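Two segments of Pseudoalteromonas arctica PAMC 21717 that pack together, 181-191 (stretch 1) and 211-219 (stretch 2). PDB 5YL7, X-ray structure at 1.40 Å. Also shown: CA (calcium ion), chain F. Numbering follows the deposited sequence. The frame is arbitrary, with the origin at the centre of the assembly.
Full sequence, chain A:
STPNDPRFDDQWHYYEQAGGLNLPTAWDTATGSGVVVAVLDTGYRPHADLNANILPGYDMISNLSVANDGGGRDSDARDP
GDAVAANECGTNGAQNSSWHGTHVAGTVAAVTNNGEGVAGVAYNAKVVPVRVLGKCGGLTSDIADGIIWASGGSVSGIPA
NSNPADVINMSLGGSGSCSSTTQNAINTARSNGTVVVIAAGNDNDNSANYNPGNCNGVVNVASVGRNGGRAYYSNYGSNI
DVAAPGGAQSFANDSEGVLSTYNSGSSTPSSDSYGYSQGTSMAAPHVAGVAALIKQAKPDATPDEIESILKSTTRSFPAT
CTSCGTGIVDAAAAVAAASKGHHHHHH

Stretch 1 (181-191) TTQNAINTARS
Stretch 2, residues 211-219: NPGNCNGVV

A helix (181-191, which begins earlier in the chain) packs against an irregular segment (211-219) of the same chain, burying 330 Å² summed over both sides. Stretch 1 is helical throughout, phi/psi near -60/-45, relaxing to -71/-26 at Ser 191, with i to i-4 backbone hydrogen bonds running from Ala 185 N to Thr 181 O (3.2 Å) through Ser 191 N to Asn 187 O (3.0 Å). Stretch 2 enters extended at Asn 211 (-106/158), passes a cis peptide bond into Pro 212 (-84/12), and makes a type I turn from Pro 212 to Cys 215, closed by Cys 215 N to Pro 212 O at 2.9 Å. Cys 215 (-73/163) and Asn 216 (-87/150) are extended, Gly 217 takes positive phi (76/29), and Val 218 (-126/161) is extended again. The two stretches run in the same general direction: CA of Thr 182 lies 7.3 Å from CA of Pro 212, CA of Gln 183 6.2 Å from CA of Cys 215, and CA of Ile 186 7.4 Å from CA of Gly 217.

Three hydrogen bonds cross the interface. The amide of Gln 183 (chi1 t, chi2 p, chi3 67°) reads both polar backbone atoms of Asn 216: Asn 216 N donates to Gln 183 OE1 (2.8 Å, 160°), and Gln 183 NE2 donates to Asn 216 O (2.9 Å, 178°). Gln 183 NE2 also donates to Asn 187 OD1 (3.0 Å; Asn 187 chi1 m, chi2 -15°), one helical turn on. Arg 190 (chi1 m, chi2 t, chi3 p, chi4 71°) sends NH1 to Gly 217 O (3.0 Å, 139°), with Gly 217 CA over one guanidinium face. An ideal CB on Gly 217 would lie 2.7 Å from Arg 190 NE, a clash; the positive phi also favours glycine.

Apolar groups meet beside these bonds. Ile 186 (m, t) points toward stretch 2 and places CD1 3.6 Å from Cys 215 CB and 3.8 Å from Val 218 CG1 (Val 218 chi1 m), van der Waals contacts among three buried residues, shielded from solvent. Its CG2 also touches the backbone oxygen Asn 216 O at 3.6 Å. Thr 182 (m) turns its methyl inward, CG2 being 3.8 Å from Cys 215 SG and 4.0 Å from Pro 212 CB. Cys 215 (m) is also bonded covalently elsewhere in the structure.

Val 218 O binds the calcium ion at 2.3 Å, alongside five waters and ligands elsewhere in the structure. Water 1, 2.5 Å from the ion, accepts from Val 218 N (3.2 Å) and donates to Cys 215 O (3.3 Å), linking the metal to the loop backbone.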

ATOM      1  N   THR A 181     -15.475   0.161  14.926  1.00  9.15           N
ATOM      2  CA  THR A 181     -14.352  -0.729  15.230  1.00  9.06           C
ATOM      3  C   THR A 181     -13.130  -0.188  14.424  1.00  8.20           C
ATOM      4  O   THR A 181     -12.044  -0.142  14.953  1.00  8.35           O
ATOM      5  CB  THR A 181     -14.701  -2.135  14.756  1.00 10.78           C
ATOM      6  OG1 THR A 181     -15.835  -2.586  15.538  1.00 14.29           O
ATOM      7  CG2 THR A 181     -13.574  -3.146  14.950  1.00 12.74           C
ATOM      8  N   THR A 182     -13.325   0.139  13.151  1.00  7.74           N
ATOM      9  CA  THR A 182     -12.230   0.616  12.336  1.00  6.71           C
ATOM     10  C   THR A 182     -11.735   1.996  12.816  1.00  5.95           C
ATOM     11  O   THR A 182     -10.535   2.192  12.932  1.00  5.88           O
ATOM     12  CB  THR A 182     -12.615   0.668  10.876  1.00  6.79           C
ATOM     13  OG1 THR A 182     -13.143  -0.643  10.517  1.00  7.81           O
ATOM     14  CG2 THR A 182     -11.466   1.024  10.000  1.00  7.30           C
ATOM     15  N   GLN A 183     -12.629   2.940  13.054  1.00  5.92           N
ATOM     16  CA  GLN A 183     -12.215   4.261  13.494  1.00  5.63           C
ATOM     17  C   GLN A 183     -11.501   4.167  14.819  1.00  5.35           C
ATOM     18  O   GLN A 183     -10.506   4.862  15.020  1.00  5.64           O
ATOM     19  CB  GLN A 183     -13.424   5.186  13.592  1.00  5.46           C
ATOM     20  CG  GLN A 183     -13.049   6.618  13.898  1.00  6.00           C
ATOM     21  CD  GLN A 183     -12.279   7.251  12.752  1.00  6.71           C
ATOM     22  OE1 GLN A 183     -12.871   7.463  11.629  1.00  8.13           O
ATOM     23  NE2 GLN A 183     -11.024   7.584  12.923  1.00  6.77           N
ATOM     24  N   ASN A 184     -11.958   3.332  15.713  1.00  5.87           N
ATOM     25  CA  ASN A 184     -11.262   3.145  17.009  1.00  6.84           C
ATOM     26  C   ASN A 184      -9.821   2.714  16.831  1.00  5.89           C
ATOM     27  O   ASN A 184      -8.881   3.178  17.469  1.00  6.17           O
ATOM     28  CB  ASN A 184     -12.011   2.137  17.914  1.00  7.81           C
ATOM     29  CG  ASN A 184     -13.278   2.645  18.529  1.00 11.01           C
ATOM     30  OD1 ASN A 184     -13.511   3.828  18.614  1.00 12.54           O
ATOM     31  ND2 ASN A 184     -14.101   1.707  18.917  1.00 12.08           N
ATOM     32  N   ALA A 185      -9.655   1.745  15.911  1.00  5.61           N
ATOM     33  CA  ALA A 185      -8.293   1.242  15.613  1.00  5.30           C
ATOM     34  C   ALA A 185      -7.368   2.326  15.024  1.00  5.02           C
ATOM     35  O   ALA A 185      -6.212   2.476  15.411  1.00  5.83           O
ATOM     36  CB  ALA A 185      -8.404   0.022  14.735  1.00  5.82           C
ATOM     37  N   ILE A 186      -7.917   3.075  14.038  1.00  4.72           N
ATOM     38  CA  ILE A 186      -7.223   4.184  13.456  1.00  5.13           C
ATOM     39  C   ILE A 186      -6.819   5.217  14.510  1.00  5.43           C
ATOM     40  O   ILE A 186      -5.709   5.730  14.486  1.00  5.66           O
ATOM     41  CB  ILE A 186      -8.031   4.788  12.330  1.00  5.57           C
ATOM     42  CG1 ILE A 186      -8.103   3.765  11.181  1.00  5.97           C
ATOM     43  CG2 ILE A 186      -7.517   6.141  11.855  1.00  5.55           C
ATOM     44  CD1 ILE A 186      -9.118   4.177  10.135  1.00  8.28           C
ATOM     45  N   ASN A 187      -7.777   5.542  15.417  1.00  5.47           N
ATOM     46  CA  ASN A 187      -7.453   6.509  16.461  1.00  5.76           C
ATOM     47  C   ASN A 187      -6.290   6.010  17.336  1.00  6.37           C
ATOM     48  O   ASN A 187      -5.457   6.815  17.673  1.00  6.78           O
ATOM     49  CB  ASN A 187      -8.690   6.767  17.294  1.00  6.60           C
ATOM     50  CG  ASN A 187      -9.832   7.494  16.604  1.00  6.92           C
ATOM     51  OD1 ASN A 187      -9.646   8.072  15.539  1.00  8.81           O
ATOM     52  ND2 ASN A 187     -11.023   7.448  17.231  1.00  8.23           N
ATOM     53  N   THR A 188      -6.313   4.764  17.672  1.00  5.55           N
ATOM     54  CA  THR A 188      -5.242   4.130  18.418  1.00  6.64           C
ATOM     55  C   THR A 188      -3.906   4.241  17.648  1.00  6.62           C
ATOM     56  O   THR A 188      -2.863   4.689  18.177  1.00  6.36           O
ATOM     57  CB  THR A 188      -5.504   2.683  18.744  1.00  8.29           C
ATOM     58  OG1 THR A 188      -6.573   2.665  19.731  1.00 13.39           O
ATOM     59  CG2 THR A 188      -4.337   1.935  19.284  1.00  9.72           C
ATOM     60  N   ALA A 189      -3.921   3.861  16.357  1.00  5.62           N
ATOM     61  CA  ALA A 189      -2.653   3.939  15.582  1.00  5.43           C
ATOM     62  C   ALA A 189      -2.109   5.361  15.539  1.00  5.03           C
ATOM     63  O   ALA A 189      -0.904   5.622  15.769  1.00  5.74           O
ATOM     64  CB  ALA A 189      -2.915   3.433  14.173  1.00  6.33           C
ATOM     65  N   ARG A 190      -3.000   6.331  15.255  1.00  5.49           N
ATOM     66  CA  ARG A 190      -2.572   7.755  15.220  1.00  5.96           C
ATOM     67  C   ARG A 190      -2.011   8.238  16.542  1.00  6.39           C
ATOM     68  O   ARG A 190      -0.996   8.901  16.600  1.00  7.38           O
ATOM     69  CB  ARG A 190      -3.761   8.643  14.852  1.00  6.35           C
ATOM     70  CG  ARG A 190      -4.261   8.440  13.425  1.00  6.56           C
ATOM     71  CD  ARG A 190      -5.585   9.118  13.235  1.00  7.01           C
ATOM     72  NE  ARG A 190      -5.645  10.495  13.694  1.00  7.97           N
ATOM     73  CZ  ARG A 190      -5.043  11.503  13.116  1.00  8.54           C
ATOM     74  NH1 ARG A 190      -4.495  11.382  11.942  1.00  8.50           N
ATOM     75  NH2 ARG A 190      -4.913  12.682  13.695  1.00 10.80           N
ATOM     76  N   SER A 191      -2.606   7.744  17.642  1.00  6.60           N
ATOM     77  CA  SER A 191      -2.158   8.180  19.040  1.00  7.29           C
ATOM     78  C   SER A 191      -0.800   7.584  19.321  1.00  6.94           C
ATOM     79  O   SER A 191      -0.017   8.130  20.120  1.00  8.41           O
ATOM     80  CB  SER A 191      -3.160   7.661  20.022  1.00  9.03           C
ATOM     81  OG  SER A 191      -3.068   6.268  20.281  1.00 12.93           O
ATOM     82  N   ASN A 211     -15.059   2.531   2.507  1.00  7.98           N
ATOM     83  CA  ASN A 211     -14.248   2.430   3.721  1.00  8.00           C
ATOM     84  C   ASN A 211     -13.002   1.586   3.475  1.00  8.40           C
ATOM     85  O   ASN A 211     -13.079   0.676   2.593  1.00 10.08           O
ATOM     86  CB  ASN A 211     -15.114   1.849   4.913  1.00  8.60           C
ATOM     87  CG  ASN A 211     -15.624   0.485   4.662  1.00 11.68           C
ATOM     88  OD1 ASN A 211     -14.911  -0.496   4.795  1.00 14.40           O
ATOM     89  ND2 ASN A 211     -16.837   0.403   4.192  1.00 12.08           N
ATOM     90  N   PRO A 212     -11.940   1.671   4.223  1.00  8.00           N
ATOM     91  CA  PRO A 212     -11.751   2.643   5.310  1.00  6.89           C
ATOM     92  C   PRO A 212     -11.250   3.989   4.841  1.00  6.31           C
ATOM     93  O   PRO A 212     -10.959   4.859   5.681  1.00  6.24           O
ATOM     94  CB  PRO A 212     -10.717   1.938   6.199  1.00  7.36           C
ATOM     95  CG  PRO A 212      -9.887   1.112   5.215  1.00  8.48           C
ATOM     96  CD  PRO A 212     -10.887   0.635   4.193  1.00  9.18           C
ATOM     97  N   GLY A 213     -11.240   4.281   3.545  1.00  6.44           N
ATOM     98  CA  GLY A 213     -10.800   5.557   3.120  1.00  7.02           C
ATOM     99  C   GLY A 213     -11.606   6.728   3.580  1.00  7.18           C
ATOM    100  O   GLY A 213     -11.149   7.855   3.698  1.00  8.77           O
ATOM    101  N   ASN A 214     -12.914   6.467   3.852  1.00  7.11           N
ATOM    102  CA  ASN A 214     -13.848   7.435   4.413  1.00  6.74           C
ATOM    103  C   ASN A 214     -13.765   7.554   5.914  1.00  7.68           C
ATOM    104  O   ASN A 214     -14.514   8.364   6.490  1.00  9.73           O
ATOM    105  CB  ASN A 214     -15.268   7.138   3.922  1.00  6.64           C
ATOM    106  CG  ASN A 214     -15.813   5.843   4.426  1.00  6.63           C
ATOM    107  OD1 ASN A 214     -15.150   5.107   5.154  1.00  7.00           O
ATOM    108  ND2 ASN A 214     -17.075   5.520   4.033  1.00  8.03           N
ATOM    109  N   CYS A 215     -12.835   6.878   6.564  1.00  6.80           N
ATOM    110  CA  CYS A 215     -12.635   7.086   8.007  1.00  6.76           C
ATOM    111  C   CYS A 215     -11.963   8.425   8.180  1.00  6.54           C
ATOM    112  O   CYS A 215     -11.432   9.095   7.276  1.00  7.55           O
ATOM    113  CB  CYS A 215     -11.770   5.999   8.535  1.00  6.56           C
ATOM    114  SG  CYS A 215     -12.484   4.341   8.418  1.00  8.58           S
ATOM    115  N   ASN A 216     -11.989   8.975   9.411  1.00  6.25           N
ATOM    116  CA  ASN A 216     -11.331  10.196   9.761  1.00  5.95           C
ATOM    117  C   ASN A 216      -9.888   9.947  10.181  1.00  4.97           C
ATOM    118  O   ASN A 216      -9.568   8.894  10.728  1.00  5.93           O
ATOM    119  CB  ASN A 216     -12.072  11.010  10.818  1.00  6.66           C
ATOM    120  CG  ASN A 216     -13.435  11.433  10.359  1.00  8.83           C
ATOM    121  OD1 ASN A 216     -13.535  11.971   9.232  1.00 12.75           O
ATOM    122  ND2 ASN A 216     -14.480  11.137  11.084  1.00 10.26           N
ATOM    123  N   GLY A 217      -9.036  10.930   9.944  1.00  4.84           N
ATOM    124  CA  GLY A 217      -7.621  10.844  10.335  1.00  5.40           C
ATOM    125  C   GLY A 217      -6.750   9.975   9.485  1.00  5.93           C
ATOM    126  O   GLY A 217      -5.773   9.447   9.983  1.00  6.68           O
ATOM    127  N   VAL A 218      -7.098   9.851   8.204  1.00  5.45           N
ATOM    128  CA  VAL A 218      -6.347   9.011   7.266  1.00  5.13           C
ATOM    129  C   VAL A 218      -5.958   9.808   6.090  1.00  5.09           C
ATOM    130  O   VAL A 218      -6.563  10.824   5.754  1.00  5.57           O
ATOM    131  CB  VAL A 218      -7.165   7.760   6.848  1.00  5.43           C
ATOM    132  CG1 VAL A 218      -7.662   6.971   8.066  1.00  6.28           C
ATOM    133  CG2 VAL A 218      -8.324   8.067   5.956  1.00  6.84           C
ATOM    134  N   VAL A 219      -4.962   9.301   5.368  1.00  4.75           N
ATOM    135  CA  VAL A 219      -4.558   9.877   4.063  1.00  4.98           C
ATOM    136  C   VAL A 219      -5.203   8.985   2.993  1.00  4.69           C
ATOM    137  O   VAL A 219      -4.747   7.856   2.758  1.00  4.43           O
ATOM    138  CB  VAL A 219      -3.047   9.907   3.888  1.00  5.54           C
ATOM    139  CG1 VAL A 219      -2.660  10.552   2.607  1.00  6.11           C
ATOM    140  CG2 VAL A 219      -2.360  10.581   5.094  1.00  5.83           C
TER
HETATM  141 CA    CA F 804      -7.624  12.840   5.323  1.00  6.14          CA
HETATM  142  O   HOH W   1      -9.357  11.559   6.662  1.00  9.20           O
HETATM  143  O   HOH W   2      -9.442  14.312   3.666  1.00102.83           O
HETATM  144  O   HOH W   3      -8.633  14.943   5.801  1.00 10.46           O
HETATM  145  O   HOH W   4      -9.647  12.370   4.020  1.00 11.53           O
HETATM  146  O   HOH W   5      -7.189  13.056   7.803  1.00 10.17           O